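PDB 3NIQ: guanidinopropionase from Pseudomonas aeruginosa, which hydrolyses 3-guanidinopropanoate to beta-alanine and urea with two manganese ions per subunit, working as a homohexamer of the arginase family. Local coordinates for residues L177-R189 and T222-T235. Sequence-based numbering, arbitrary orientation.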
# COMPACT_ATOMS: atom_id res chain seq x y z
N LEU A 177 -29.63 -30.86 -1.01
CA LEU A 177 -28.67 -30.74 -2.11
C LEU A 177 -27.31 -31.28 -1.75
O LEU A 177 -26.53 -31.68 -2.62
CB LEU A 177 -28.52 -29.27 -2.53
CG LEU A 177 -29.82 -28.51 -2.78
CD1 LEU A 177 -29.56 -27.00 -2.74
CD2 LEU A 177 -30.45 -28.93 -4.14
N LEU A 178 -27.00 -31.22 -0.46
CA LEU A 178 -25.74 -31.64 0.06
C LEU A 178 -25.99 -32.76 1.07
O LEU A 178 -26.77 -32.59 2.01
CB LEU A 178 -25.03 -30.47 0.76
CG LEU A 178 -23.74 -30.75 1.55
CD1 LEU A 178 -22.65 -31.29 0.63
CD2 LEU A 178 -23.25 -29.49 2.32
N ASP A 179 -25.30 -33.88 0.86
CA ASP A 179 -25.39 -35.02 1.76
C ASP A 179 -24.42 -34.82 2.95
O ASP A 179 -23.21 -34.91 2.79
CB ASP A 179 -25.09 -36.32 0.97
CG ASP A 179 -25.06 -37.57 1.86
OD1 ASP A 179 -25.31 -37.47 3.08
OD2 ASP A 179 -24.75 -38.65 1.34
N PRO A 180 -24.95 -34.55 4.14
CA PRO A 180 -24.06 -34.23 5.26
C PRO A 180 -23.10 -35.36 5.69
O PRO A 180 -22.02 -35.07 6.18
CB PRO A 180 -25.04 -33.85 6.40
CG PRO A 180 -26.30 -34.51 6.05
CD PRO A 180 -26.37 -34.55 4.54
N LEU A 181 -23.47 -36.63 5.47
CA LEU A 181 -22.53 -37.74 5.80
C LEU A 181 -21.38 -37.84 4.83
O LEU A 181 -20.38 -38.48 5.13
CB LEU A 181 -23.24 -39.10 5.83
CG LEU A 181 -23.52 -39.67 7.23
CD1 LEU A 181 -24.63 -38.85 7.90
CD2 LEU A 181 -23.92 -41.13 7.13
N ARG A 182 -21.52 -37.24 3.65
CA ARG A 182 -20.40 -37.19 2.74
C ARG A 182 -19.82 -35.76 2.68
O ARG A 182 -19.31 -35.34 1.66
CB ARG A 182 -20.79 -37.72 1.35
CG ARG A 182 -21.18 -39.20 1.40
CD ARG A 182 -21.13 -39.88 0.03
NE ARG A 182 -21.86 -39.14 -0.98
CZ ARG A 182 -21.29 -38.39 -1.93
NH1 ARG A 182 -19.95 -38.26 -2.02
NH2 ARG A 182 -22.06 -37.77 -2.78
N THR A 183 -19.90 -35.05 3.79
CA THR A 183 -19.33 -33.70 3.89
C THR A 183 -18.23 -33.67 4.93
O THR A 183 -18.40 -34.13 6.06
CB THR A 183 -20.43 -32.67 4.21
OG1 THR A 183 -21.44 -32.74 3.19
CG2 THR A 183 -19.86 -31.25 4.28
N VAL A 184 -17.09 -33.14 4.53
CA VAL A 184 -15.98 -32.99 5.45
C VAL A 184 -15.43 -31.56 5.31
O VAL A 184 -15.23 -31.06 4.19
CB VAL A 184 -14.90 -34.08 5.27
CG1 VAL A 184 -14.37 -34.13 3.84
CG2 VAL A 184 -13.73 -33.90 6.31
N GLN A 185 -15.26 -30.90 6.46
CA GLN A 185 -14.82 -29.50 6.52
C GLN A 185 -13.46 -29.45 7.20
O GLN A 185 -13.28 -30.05 8.25
CB GLN A 185 -15.84 -28.64 7.26
CG GLN A 185 -17.26 -28.75 6.69
CD GLN A 185 -18.24 -27.92 7.47
OE1 GLN A 185 -18.37 -28.07 8.68
NE2 GLN A 185 -18.93 -27.01 6.79
N ILE A 186 -12.51 -28.76 6.57
CA ILE A 186 -11.12 -28.76 7.02
C ILE A 186 -10.59 -27.35 7.24
O ILE A 186 -10.66 -26.50 6.33
CB ILE A 186 -10.20 -29.44 5.97
CG1 ILE A 186 -10.72 -30.85 5.61
CG2 ILE A 186 -8.78 -29.49 6.50
CD1 ILE A 186 -10.00 -31.52 4.47
N GLY A 187 -10.04 -27.09 8.44
CA GLY A 187 -9.38 -25.83 8.72
C GLY A 187 -10.12 -24.93 9.71
O GLY A 187 -9.63 -23.84 10.02
N ILE A 188 -11.28 -25.38 10.20
CA ILE A 188 -12.14 -24.60 11.07
C ILE A 188 -11.41 -24.07 12.31
O ILE A 188 -10.75 -24.84 13.00
CB ILE A 188 -13.38 -25.43 11.53
CG1 ILE A 188 -14.05 -26.15 10.34
CG2 ILE A 188 -14.37 -24.54 12.28
CD1 ILE A 188 -14.62 -25.23 9.27
N ARG A 189 -11.51 -22.77 12.56
CA ARG A 189 -10.81 -22.14 13.69
C ARG A 189 -11.31 -20.72 14.03
O ARG A 189 -12.00 -20.08 13.25
CB ARG A 189 -9.32 -22.06 13.40
CG ARG A 189 -9.01 -21.08 12.26
CD ARG A 189 -7.56 -21.07 11.91
NE ARG A 189 -7.31 -20.03 10.90
CZ ARG A 189 -7.46 -20.22 9.59
NH1 ARG A 189 -7.82 -21.42 9.13
NH2 ARG A 189 -7.21 -19.23 8.74
N THR A 222 -5.13 -36.46 7.30
CA THR A 222 -6.28 -35.62 7.05
C THR A 222 -6.91 -36.01 5.71
O THR A 222 -8.08 -36.19 5.58
CB THR A 222 -5.88 -34.12 7.04
OG1 THR A 222 -5.62 -33.69 8.36
CG2 THR A 222 -6.94 -33.29 6.51
N LEU A 223 -6.07 -36.19 4.74
CA LEU A 223 -6.48 -36.54 3.42
C LEU A 223 -7.18 -37.88 3.42
O LEU A 223 -8.22 -38.03 2.83
CB LEU A 223 -5.23 -36.61 2.59
CG LEU A 223 -5.24 -37.02 1.16
CD1 LEU A 223 -6.01 -36.10 0.29
CD2 LEU A 223 -3.84 -37.19 0.70
N ALA A 224 -6.62 -38.82 4.15
CA ALA A 224 -7.18 -40.13 4.25
C ALA A 224 -8.58 -40.07 4.84
O ALA A 224 -9.49 -40.68 4.37
CB ALA A 224 -6.31 -40.98 5.06
N GLU A 225 -8.72 -39.27 5.86
CA GLU A 225 -10.03 -39.10 6.49
C GLU A 225 -10.99 -38.42 5.53
O GLU A 225 -12.16 -38.83 5.41
CB GLU A 225 -9.91 -38.32 7.81
CG GLU A 225 -11.24 -38.11 8.52
CD GLU A 225 -11.84 -39.40 9.06
OE1 GLU A 225 -11.25 -40.49 8.84
OE2 GLU A 225 -12.92 -39.32 9.71
N ALA A 226 -10.52 -37.40 4.81
CA ALA A 226 -11.38 -36.72 3.84
C ALA A 226 -11.87 -37.68 2.76
O ALA A 226 -13.05 -37.67 2.42
CB ALA A 226 -10.68 -35.52 3.22
N ARG A 227 -10.96 -38.49 2.21
CA ARG A 227 -11.34 -39.40 1.11
C ARG A 227 -12.27 -40.50 1.61
O ARG A 227 -13.16 -40.93 0.88
CB ARG A 227 -10.11 -40.02 0.45
CG ARG A 227 -9.21 -39.03 -0.26
CD ARG A 227 -8.05 -39.74 -0.92
NE ARG A 227 -8.52 -40.65 -1.97
CZ ARG A 227 -8.52 -40.38 -3.27
NH1 ARG A 227 -8.05 -39.23 -3.74
NH2 ARG A 227 -8.98 -41.29 -4.13
N ARG A 228 -12.05 -40.93 2.85
CA ARG A 228 -12.96 -41.88 3.50
C ARG A 228 -14.38 -41.31 3.59
O ARG A 228 -15.35 -42.03 3.33
CB ARG A 228 -12.47 -42.23 4.91
CG ARG A 228 -13.24 -43.39 5.54
CD ARG A 228 -13.00 -43.52 7.04
NE ARG A 228 -13.43 -42.33 7.79
CZ ARG A 228 -14.69 -42.03 8.12
NH1 ARG A 228 -15.69 -42.82 7.76
NH2 ARG A 228 -14.94 -40.92 8.81
N VAL A 229 -14.51 -40.04 3.96
CA VAL A 229 -15.84 -39.44 4.13
C VAL A 229 -16.63 -39.38 2.84
O VAL A 229 -17.81 -39.72 2.81
CB VAL A 229 -15.78 -38.00 4.76
CG1 VAL A 229 -17.11 -37.23 4.54
CG2 VAL A 229 -15.44 -38.06 6.26
N VAL A 230 -15.99 -38.89 1.78
CA VAL A 230 -16.71 -38.64 0.52
C VAL A 230 -16.79 -39.92 -0.31
O VAL A 230 -17.68 -40.06 -1.14
CB VAL A 230 -16.08 -37.47 -0.31
CG1 VAL A 230 -16.02 -36.18 0.53
CG2 VAL A 230 -14.68 -37.85 -0.81
N GLY A 231 -15.85 -40.83 -0.08
CA GLY A 231 -15.87 -42.12 -0.78
C GLY A 231 -15.86 -41.99 -2.30
O GLY A 231 -15.13 -41.15 -2.87
N ALA A 232 -16.67 -42.82 -2.96
CA ALA A 232 -16.66 -42.89 -4.43
C ALA A 232 -17.80 -42.07 -5.04
O ALA A 232 -17.92 -42.01 -6.27
CB ALA A 232 -16.71 -44.37 -4.91
N GLY A 233 -18.59 -41.41 -4.20
CA GLY A 233 -19.76 -40.64 -4.67
C GLY A 233 -19.44 -39.31 -5.34
O GLY A 233 -18.28 -38.86 -5.33
N PRO A 234 -20.46 -38.70 -5.96
CA PRO A 234 -20.30 -37.39 -6.61
C PRO A 234 -19.85 -36.36 -5.58
O PRO A 234 -20.46 -36.25 -4.51
CB PRO A 234 -21.72 -37.06 -7.10
CG PRO A 234 -22.64 -38.08 -6.41
CD PRO A 234 -21.81 -39.26 -6.18
N THR A 235 -18.78 -35.62 -5.88
CA THR A 235 -18.15 -34.79 -4.87
C THR A 235 -17.76 -33.42 -5.40
O THR A 235 -17.20 -33.31 -6.47
CB THR A 235 -16.91 -35.46 -4.28
OG1 THR A 235 -17.27 -36.73 -3.75
CG2 THR A 235 -16.30 -34.61 -3.16
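Val184 and Ile186 of strand 183-188 meet Ala226, Val229 and Val230 of helix 211-230, and the pairing is a worked example of how the alpha/beta fold of the arginase family lays a helix along its parallel sheet. Over these segments helix and strand run nearly antiparallel, their axes 7.7 Å apart at closest approach and at 156° to each other. The tight part runs from the middle of the strand back toward Arg182. Val184 directs its side chain at the helix and sets CG1 in the cramped place between its own backbone N and carbonyl carbon (chi1 57°), which carries the methyl to Ala226, 4.0 Å from both CA and CB. Beside it Val229 is wedged against the corner the chain turns at Leu181 and Arg182, its CG1 3.6 Å from the backbone O of Leu181 and equally close to the carbonyl carbon of Arg182. Farther along, the packing thins: Ile186 CD1 and Thr222 CG2 meet tip to tip, while Thr222 OG1 turns back to Gly218 O of its own helix. Ile186 also leans on Phe147 of the neighbouring strand 142-147, and its side chain lies about 7 Å from that of Asp148, a manganese ligand.

The partly exposed side is polar. There Arg182 passes alongside the last helical turn and bends at chi3, bringing its guanidinium to the turn that follows the helix. CA of Gly233 sits over one face of the group, toward its rim, and two backbone carbonyls, with Thr235 OG1, lie at the edge. NH1 gives a hydrogen bond to Val230 O, at 3.0 Å, along a lone pair in the carbonyl plane. Pro234 O receives a weak second bond from NH1 and a straighter one from NH2, 2.8 Å long with an N-H...O angle of 162° and almost exactly in the guanidinium plane.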